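Local coordinates for uncharacterized protein VPA0106 (Vibrio parahaemolyticus, PDB 3U07), which is of unknown function but combines a DUF1254 and a DUF1214 region and probably is exported through its signal peptide, at residues A[380-392]-A[396-408]. The protein carries 2 engineered substitutions. Numbering follows the deposited sequence.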
ATOM      1  N   ASP A 380     -32.711  10.790  -8.868  1.00 57.51           N
ATOM      2  CA  ASP A 380     -32.069  11.970  -8.302  1.00 60.72           C
ATOM      3  C   ASP A 380     -30.575  11.742  -8.105  1.00 55.65           C
ATOM      4  O   ASP A 380     -29.884  12.548  -7.476  1.00 54.71           O
ATOM      5  CB  ASP A 380     -32.729  12.345  -6.977  1.00 71.36           C
ATOM      6  CG  ASP A 380     -34.029  13.103  -7.175  1.00 83.88           C
ATOM      7  OD1 ASP A 380     -34.862  13.115  -6.245  1.00 91.17           O
ATOM      8  OD2 ASP A 380     -34.212  13.698  -8.261  1.00 84.62           O
ATOM      9  N   GLY A 381     -30.088  10.630  -8.646  1.00 54.35           N
ATOM     10  CA  GLY A 381     -28.676  10.312  -8.550  1.00 54.48           C
ATOM     11  C   GLY A 381     -28.162   9.832  -7.208  1.00 52.06           C
ATOM     12  O   GLY A 381     -26.969   9.941  -6.931  1.00 60.27           O
ATOM     13  N   TYR A 382     -29.050   9.329  -6.360  1.00 43.22           N
ATOM     14  CA  TYR A 382     -28.633   8.809  -5.064  1.00 33.56           C
ATOM     15  C   TYR A 382     -28.502   7.306  -5.194  1.00 31.83           C
ATOM     16  O   TYR A 382     -29.264   6.671  -5.923  1.00 36.94           O
ATOM     17  CB  TYR A 382     -29.670   9.091  -3.966  1.00 33.16           C
ATOM     18  CG  TYR A 382     -29.567  10.447  -3.307  1.00 39.73           C
ATOM     19  CD1 TYR A 382     -30.174  11.568  -3.871  1.00 47.47           C
ATOM     20  CD2 TYR A 382     -28.865  10.607  -2.111  1.00 39.59           C
ATOM     21  CE1 TYR A 382     -30.088  12.821  -3.256  1.00 47.75           C
ATOM     22  CE2 TYR A 382     -28.771  11.856  -1.489  1.00 43.13           C
ATOM     23  CZ  TYR A 382     -29.387  12.956  -2.067  1.00 48.64           C
ATOM     24  OH  TYR A 382     -29.305  14.184  -1.454  1.00 52.79           O
ATOM     25  N   TYR A 383     -27.514   6.735  -4.521  1.00 29.74           N
ATOM     26  CA  TYR A 383     -27.376   5.292  -4.529  1.00 31.09           C
ATOM     27  C   TYR A 383     -27.990   4.881  -3.197  1.00 31.07           C
ATOM     28  O   TYR A 383     -27.948   5.634  -2.222  1.00 29.54           O
ATOM     29  CB  TYR A 383     -25.913   4.853  -4.587  1.00 33.66           C
ATOM     30  CG  TYR A 383     -25.261   5.075  -5.930  1.00 36.21           C
ATOM     31  CD1 TYR A 383     -24.731   6.319  -6.272  1.00 31.65           C
ATOM     32  CD2 TYR A 383     -25.163   4.036  -6.860  1.00 31.52           C
ATOM     33  CE1 TYR A 383     -24.116   6.524  -7.506  1.00 36.70           C
ATOM     34  CE2 TYR A 383     -24.551   4.234  -8.097  1.00 33.26           C
ATOM     35  CZ  TYR A 383     -24.029   5.481  -8.411  1.00 34.47           C
ATOM     36  OH  TYR A 383     -23.421   5.690  -9.626  1.00 43.41           O
ATOM     37  N   THR A 384     -28.580   3.698  -3.163  1.00 33.23           N
ATOM     38  CA  THR A 384     -29.200   3.206  -1.946  1.00 33.67           C
ATOM     39  C   THR A 384     -28.845   1.747  -1.767  1.00 31.84           C
ATOM     40  O   THR A 384     -29.226   0.911  -2.578  1.00 35.72           O
ATOM     41  CB  THR A 384     -30.737   3.328  -2.000  1.00 33.31           C
ATOM     42  OG1 THR A 384     -31.111   4.710  -1.992  1.00 31.67           O
ATOM     43  CG2 THR A 384     -31.364   2.635  -0.801  1.00 37.47           C
ATOM     44  N   ILE A 385     -28.102   1.445  -0.711  1.00 26.87           N
ATOM     45  CA  ILE A 385     -27.718   0.071  -0.431  1.00 27.13           C
ATOM     46  C   ILE A 385     -28.560  -0.456   0.731  1.00 31.44           C
ATOM     47  O   ILE A 385     -28.610   0.156   1.800  1.00 31.24           O
ATOM     48  CB  ILE A 385     -26.223  -0.036  -0.047  1.00 29.98           C
ATOM     49  CG1 ILE A 385     -25.347   0.378  -1.238  1.00 26.77           C
ATOM     50  CG2 ILE A 385     -25.906  -1.463   0.414  1.00 26.18           C
ATOM     51  CD1 ILE A 385     -23.858   0.342  -0.950  1.00 23.25           C
ATOM     52  N   TYR A 386     -29.232  -1.582   0.516  1.00 29.86           N
ATOM     53  CA  TYR A 386     -30.046  -2.186   1.566  1.00 29.80           C
ATOM     54  C   TYR A 386     -29.298  -3.428   2.028  1.00 35.16           C
ATOM     55  O   TYR A 386     -28.885  -4.246   1.208  1.00 36.48           O
ATOM     56  CB  TYR A 386     -31.440  -2.548   1.039  1.00 34.44           C
ATOM     57  CG  TYR A 386     -32.387  -3.017   2.122  1.00 42.57           C
ATOM     58  CD1 TYR A 386     -32.307  -4.314   2.631  1.00 45.71           C
ATOM     59  CD2 TYR A 386     -33.339  -2.155   2.667  1.00 43.91           C
ATOM     60  CE1 TYR A 386     -33.152  -4.746   3.658  1.00 38.73           C
ATOM     61  CE2 TYR A 386     -34.189  -2.575   3.698  1.00 43.85           C
ATOM     62  CZ  TYR A 386     -34.091  -3.871   4.188  1.00 41.91           C
ATOM     63  OH  TYR A 386     -34.922  -4.291   5.205  1.00 41.29           O
HETATM   64  N   MSE A 387     -29.114  -3.558   3.341  1.00 32.85           N
HETATM   65  CA  MSE A 387     -28.376  -4.680   3.917  1.00 31.86           C
HETATM   66  C   MSE A 387     -29.169  -5.541   4.889  1.00 34.50           C
HETATM   67  O   MSE A 387     -29.859  -5.029   5.767  1.00 32.99           O
HETATM   68  CB  MSE A 387     -27.127  -4.162   4.644  1.00 30.66           C
HETATM   69  CG  MSE A 387     -26.113  -3.454   3.752  1.00 35.00           C
HETATM   70 SE   MSE A 387     -24.864  -2.384   4.765  0.76 33.73          SE
HETATM   71  CE  MSE A 387     -25.977  -0.822   4.915  1.00 22.08           C
ATOM     72  N   SER A 388     -29.035  -6.854   4.736  1.00 33.82           N
ATOM     73  CA  SER A 388     -29.713  -7.808   5.603  1.00 34.23           C
ATOM     74  C   SER A 388     -29.072  -9.188   5.503  1.00 38.72           C
ATOM     75  O   SER A 388     -28.318  -9.469   4.569  1.00 33.06           O
ATOM     76  CB  SER A 388     -31.192  -7.921   5.227  1.00 30.97           C
ATOM     77  OG  SER A 388     -31.822  -8.944   5.978  1.00 33.31           O
ATOM     78  N   ALA A 389     -29.364 -10.036   6.484  1.00 38.37           N
ATOM     79  CA  ALA A 389     -28.851 -11.401   6.501  1.00 38.75           C
ATOM     80  C   ALA A 389     -29.870 -12.242   5.729  1.00 41.88           C
ATOM     81  O   ALA A 389     -29.600 -13.378   5.336  1.00 52.02           O
ATOM     82  CB  ALA A 389     -28.721 -11.903   7.933  1.00 34.49           C
ATOM     83  N   ASN A 390     -31.046 -11.661   5.515  1.00 35.88           N
ATOM     84  CA  ASN A 390     -32.107 -12.329   4.777  1.00 39.26           C
ATOM     85  C   ASN A 390     -31.946 -12.034   3.292  1.00 38.61           C
ATOM     86  O   ASN A 390     -32.413 -11.007   2.798  1.00 44.16           O
ATOM     87  CB  ASN A 390     -33.477 -11.845   5.250  1.00 47.61           C
ATOM     88  CG  ASN A 390     -34.606 -12.387   4.399  1.00 56.22           C
ATOM     89  OD1 ASN A 390     -34.568 -13.538   3.961  1.00 54.37           O
ATOM     90  ND2 ASN A 390     -35.623 -11.567   4.171  1.00 62.40           N
ATOM     91  N   GLU A 391     -31.288 -12.944   2.584  1.00 42.40           N
ATOM     92  CA  GLU A 391     -31.052 -12.778   1.156  1.00 51.46           C
ATOM     93  C   GLU A 391     -32.062 -13.497   0.265  1.00 62.92           C
ATOM     94  O   GLU A 391     -31.834 -13.654  -0.934  1.00 66.27           O
ATOM     95  CB  GLU A 391     -29.631 -13.234   0.811  1.00 49.72           C
ATOM     96  CG  GLU A 391     -29.094 -14.344   1.694  1.00 55.68           C
ATOM     97  CD  GLU A 391     -27.702 -14.790   1.288  1.00 66.18           C
ATOM     98  OE1 GLU A 391     -27.138 -15.675   1.969  1.00 67.93           O
ATOM     99  OE2 GLU A 391     -27.171 -14.259   0.287  1.00 66.45           O
ATOM    100  N   LYS A 392     -33.181 -13.917   0.848  1.00 68.23           N
ATOM    101  CA  LYS A 392     -34.219 -14.614   0.096  1.00 68.57           C
ATOM    102  C   LYS A 392     -34.928 -13.668  -0.873  1.00 64.01           C
ATOM    103  O   LYS A 392     -35.595 -12.723  -0.450  1.00 60.39           O
ATOM    104  CB  LYS A 392     -35.236 -15.238   1.063  1.00 74.57           C
ATOM    105  CG  LYS A 392     -34.599 -16.182   2.082  1.00 82.49           C
ATOM    106  CD  LYS A 392     -35.614 -16.928   2.954  1.00 89.68           C
ATOM    107  CE  LYS A 392     -35.966 -16.179   4.238  1.00 89.74           C
ATOM    108  NZ  LYS A 392     -37.209 -15.365   4.130  1.00 89.37           N
ATOM    109  N   ASP A 396     -31.940 -10.930  -7.641  1.00 61.59           N
ATOM    110  CA  ASP A 396     -32.289 -10.024  -8.728  1.00 67.60           C
ATOM    111  C   ASP A 396     -32.267  -8.560  -8.290  1.00 63.87           C
ATOM    112  O   ASP A 396     -32.763  -7.685  -9.001  1.00 60.64           O
ATOM    113  CB  ASP A 396     -33.673 -10.374  -9.288  1.00 78.89           C
ATOM    114  CG  ASP A 396     -34.725 -10.519  -8.201  1.00 86.85           C
ATOM    115  OD1 ASP A 396     -34.792  -9.646  -7.309  1.00 87.16           O
ATOM    116  OD2 ASP A 396     -35.493 -11.506  -8.247  1.00 87.96           O
ATOM    117  N   ASP A 397     -31.695  -8.296  -7.118  1.00 60.90           N
ATOM    118  CA  ASP A 397     -31.609  -6.932  -6.602  1.00 57.70           C
ATOM    119  C   ASP A 397     -30.154  -6.470  -6.553  1.00 52.90           C
ATOM    120  O   ASP A 397     -29.386  -6.875  -5.675  1.00 46.38           O
ATOM    121  CB  ASP A 397     -32.211  -6.844  -5.203  1.00 55.89           C
ATOM    122  CG  ASP A 397     -32.334  -5.417  -4.720  1.00 52.80           C
ATOM    123  OD1 ASP A 397     -31.716  -4.529  -5.343  1.00 47.34           O
ATOM    124  OD2 ASP A 397     -33.042  -5.181  -3.720  1.00 55.77           O
ATOM    125  N   PRO A 398     -29.763  -5.595  -7.493  1.00 53.87           N
ATOM    126  CA  PRO A 398     -28.398  -5.071  -7.571  1.00 56.85           C
ATOM    127  C   PRO A 398     -28.001  -4.178  -6.398  1.00 50.94           C
ATOM    128  O   PRO A 398     -26.817  -4.039  -6.103  1.00 49.68           O
ATOM    129  CB  PRO A 398     -28.406  -4.314  -8.892  1.00 54.78           C
ATOM    130  CG  PRO A 398     -29.772  -3.724  -8.894  1.00 55.68           C
ATOM    131  CD  PRO A 398     -30.632  -4.907  -8.467  1.00 53.67           C
ATOM    132  N   ASN A 399     -28.988  -3.575  -5.737  1.00 48.72           N
ATOM    133  CA  ASN A 399     -28.711  -2.695  -4.606  1.00 42.58           C
ATOM    134  C   ASN A 399     -28.698  -3.423  -3.266  1.00 42.53           C
ATOM    135  O   ASN A 399     -28.499  -2.808  -2.217  1.00 43.37           O
ATOM    136  CB  ASN A 399     -29.722  -1.545  -4.555  1.00 35.84           C
ATOM    137  CG  ASN A 399     -29.636  -0.640  -5.767  1.00 42.92           C
ATOM    138  OD1 ASN A 399     -28.590  -0.540  -6.406  1.00 48.11           O
ATOM    139  ND2 ASN A 399     -30.734   0.038  -6.083  1.00 36.79           N
ATOM    140  N   PHE A 400     -28.902  -4.734  -3.298  1.00 38.25           N
ATOM    141  CA  PHE A 400     -28.900  -5.508  -2.066  1.00 33.35           C
ATOM    142  C   PHE A 400     -27.512  -6.020  -1.715  1.00 34.84           C
ATOM    143  O   PHE A 400     -26.842  -6.652  -2.537  1.00 32.85           O
ATOM    144  CB  PHE A 400     -29.843  -6.709  -2.161  1.00 33.72           C
ATOM    145  CG  PHE A 400     -29.891  -7.524  -0.904  1.00 37.70           C
ATOM    146  CD1 PHE A 400     -30.653  -7.104   0.179  1.00 37.43           C
ATOM    147  CD2 PHE A 400     -29.114  -8.671  -0.775  1.00 39.57           C
ATOM    148  CE1 PHE A 400     -30.642  -7.812   1.374  1.00 39.03           C
ATOM    149  CE2 PHE A 400     -29.093  -9.387   0.415  1.00 38.81           C
ATOM    150  CZ  PHE A 400     -29.857  -8.956   1.493  1.00 41.28           C
ATOM    151  N   LEU A 401     -27.085  -5.756  -0.486  1.00 35.37           N
ATOM    152  CA  LEU A 401     -25.780  -6.212  -0.038  1.00 36.99           C
ATOM    153  C   LEU A 401     -25.952  -7.092   1.189  1.00 39.31           C
ATOM    154  O   LEU A 401     -26.387  -6.626   2.243  1.00 39.11           O
ATOM    155  CB  LEU A 401     -24.869  -5.015   0.284  1.00 27.84           C
ATOM    156  CG  LEU A 401     -23.460  -5.303   0.813  1.00 31.42           C
ATOM    157  CD1 LEU A 401     -22.771  -6.378  -0.027  1.00 31.77           C
ATOM    158  CD2 LEU A 401     -22.651  -4.011   0.796  1.00 37.75           C
ATOM    159  N   PRO A 402     -25.636  -8.393   1.055  1.00 44.22           N
ATOM    160  CA  PRO A 402     -25.748  -9.357   2.150  1.00 39.40           C
ATOM    161  C   PRO A 402     -24.879  -8.923   3.321  1.00 36.79           C
ATOM    162  O   PRO A 402     -23.821  -8.328   3.132  1.00 31.12           O
ATOM    163  CB  PRO A 402     -25.246 -10.657   1.521  1.00 38.13           C
ATOM    164  CG  PRO A 402     -25.631 -10.507   0.090  1.00 44.96           C
ATOM    165  CD  PRO A 402     -25.232  -9.074  -0.188  1.00 48.91           C
ATOM    166  N   VAL A 403     -25.335  -9.224   4.526  1.00 36.51           N
ATOM    167  CA  VAL A 403     -24.602  -8.890   5.730  1.00 32.55           C
ATOM    168  C   VAL A 403     -24.755 -10.118   6.628  1.00 33.29           C
ATOM    169  O   VAL A 403     -25.816 -10.735   6.662  1.00 36.21           O
ATOM    170  CB  VAL A 403     -25.181  -7.591   6.347  1.00 38.80           C
ATOM    171  CG1 VAL A 403     -25.438  -7.751   7.825  1.00 40.61           C
ATOM    172  CG2 VAL A 403     -24.213  -6.441   6.073  1.00 33.59           C
ATOM    173  N   PRO A 404     -23.688 -10.504   7.349  1.00 33.73           N
ATOM    174  CA  PRO A 404     -23.724 -11.677   8.228  1.00 37.77           C
ATOM    175  C   PRO A 404     -24.512 -11.547   9.526  1.00 40.77           C
ATOM    176  O   PRO A 404     -24.778 -10.445   9.999  1.00 40.08           O
ATOM    177  CB  PRO A 404     -22.251 -11.942   8.487  1.00 35.11           C
ATOM    178  CG  PRO A 404     -21.706 -10.561   8.597  1.00 38.25           C
ATOM    179  CD  PRO A 404     -22.377  -9.835   7.435  1.00 36.85           C
ATOM    180  N   GLU A 405     -24.868 -12.700  10.090  1.00 42.45           N
ATOM    181  CA  GLU A 405     -25.612 -12.785  11.347  1.00 42.03           C
ATOM    182  C   GLU A 405     -24.659 -12.587  12.526  1.00 44.07           C
ATOM    183  O   GLU A 405     -24.697 -13.340  13.500  1.00 46.84           O
ATOM    184  CB  GLU A 405     -26.276 -14.158  11.478  1.00 45.83           C
ATOM    185  CG  GLU A 405     -27.265 -14.494  10.378  1.00 57.54           C
ATOM    186  CD  GLU A 405     -28.705 -14.339  10.820  1.00 71.64           C
ATOM    187  OE1 GLU A 405     -29.095 -13.219  11.209  1.00 76.38           O
ATOM    188  OE2 GLU A 405     -29.447 -15.345  10.779  1.00 77.24           O
ATOM    189  N   LYS A 406     -23.808 -11.573  12.433  1.00 33.97           N
ATOM    190  CA  LYS A 406     -22.839 -11.276  13.482  1.00 30.90           C
ATOM    191  C   LYS A 406     -22.316  -9.856  13.316  1.00 28.31           C
ATOM    192  O   LYS A 406     -22.668  -9.170  12.361  1.00 31.52           O
ATOM    193  CB  LYS A 406     -21.672 -12.262  13.399  1.00 30.99           C
ATOM    194  CG  LYS A 406     -21.041 -12.363  12.016  1.00 32.23           C
ATOM    195  CD  LYS A 406     -19.660 -13.006  12.077  1.00 38.25           C
ATOM    196  CE  LYS A 406     -19.079 -13.211  10.682  1.00 44.84           C
ATOM    197  NZ  LYS A 406     -17.713 -13.804  10.729  1.00 42.84           N
ATOM    198  N   PRO A 407     -21.487  -9.386  14.258  1.00 29.39           N
ATOM    199  CA  PRO A 407     -20.964  -8.026  14.113  1.00 29.65           C
ATOM    200  C   PRO A 407     -20.147  -7.941  12.825  1.00 39.40           C
ATOM    201  O   PRO A 407     -19.388  -8.855  12.500  1.00 41.53           O
ATOM    202  CB  PRO A 407     -20.101  -7.858  15.361  1.00 30.34           C
ATOM    203  CG  PRO A 407     -20.839  -8.681  16.380  1.00 33.42           C
ATOM    204  CD  PRO A 407     -21.162  -9.933  15.589  1.00 35.04           C
ATOM    205  N   PHE A 408     -20.310  -6.847  12.090  1.00 37.54           N
ATOM    206  CA  PHE A 408     -19.591  -6.658  10.840  1.00 29.57           C
ATOM    207  C   PHE A 408     -19.198  -5.200  10.692  1.00 27.27           C
ATOM    208  O   PHE A 408     -19.657  -4.339  11.446  1.00 22.28           O
ATOM    209  CB  PHE A 408     -20.480  -7.059   9.660  1.00 28.17           C
ATOM    210  CG  PHE A 408     -21.680  -6.155   9.456  1.00 31.52           C
ATOM    211  CD1 PHE A 408     -21.594  -5.034   8.633  1.00 27.85           C
ATOM    212  CD2 PHE A 408     -22.892  -6.426  10.095  1.00 23.90           C
ATOM    213  CE1 PHE A 408     -22.698  -4.198   8.441  1.00 31.85           C
ATOM    214  CE2 PHE A 408     -24.001  -5.599   9.912  1.00 26.55           C
ATOM    215  CZ  PHE A 408     -23.906  -4.483   9.084  1.00 31.03           C
TER
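The Phe400 ring lies close to three backbone carbonyls of 380-392, those of Tyr386, Ser388 and Asn390. It does so beside a short parallel beta bridge, Tyr386 with Phe400, between neighbouring strands of a mixed sheet in the DUF1214 region. The short, weakly bonded strand 400-402 is one edge of this sheet, and strand 334-340 pairs antiparallel with the other side of 382-388. A type I turn from Asp397 to Phe400 leads into the bridge. Tyr386 is held through both its backbone N and its O. Its N donates to Asn399 O at 3.1 Å, and its O accepts from Leu401 N at 2.9 Å in a nearly straight bond (175°). Farther on, Val403 N reaches Ser388 O at 3.0 Å from above the carbonyl plane, a more bent bond.

Phe400 CG is anti to the backbone N (chi1 -179°), which carries the ring along 386-391. Its CD1 meets Tyr386 CD1 at 4.1 Å, the two side chains crossing obliquely. Its CE2 touches Glu391 CB. The Glu391 carboxylate bonds to the backbone N of Asp364 and Leu365. Ser388 CB rests on Phe400 CE1, while its OG accepts from Asn390 N in an ST turn and also bonds Asp334 OD1.

On the other sheet face, Leu401 lies alongside Ile385 and Met387, a selenomethionine. Leu401 and Ile385 also touch Val350 of strand 347-354. At the far end, Glu405 OE1 comes within 3.6 Å of Ala389 CB.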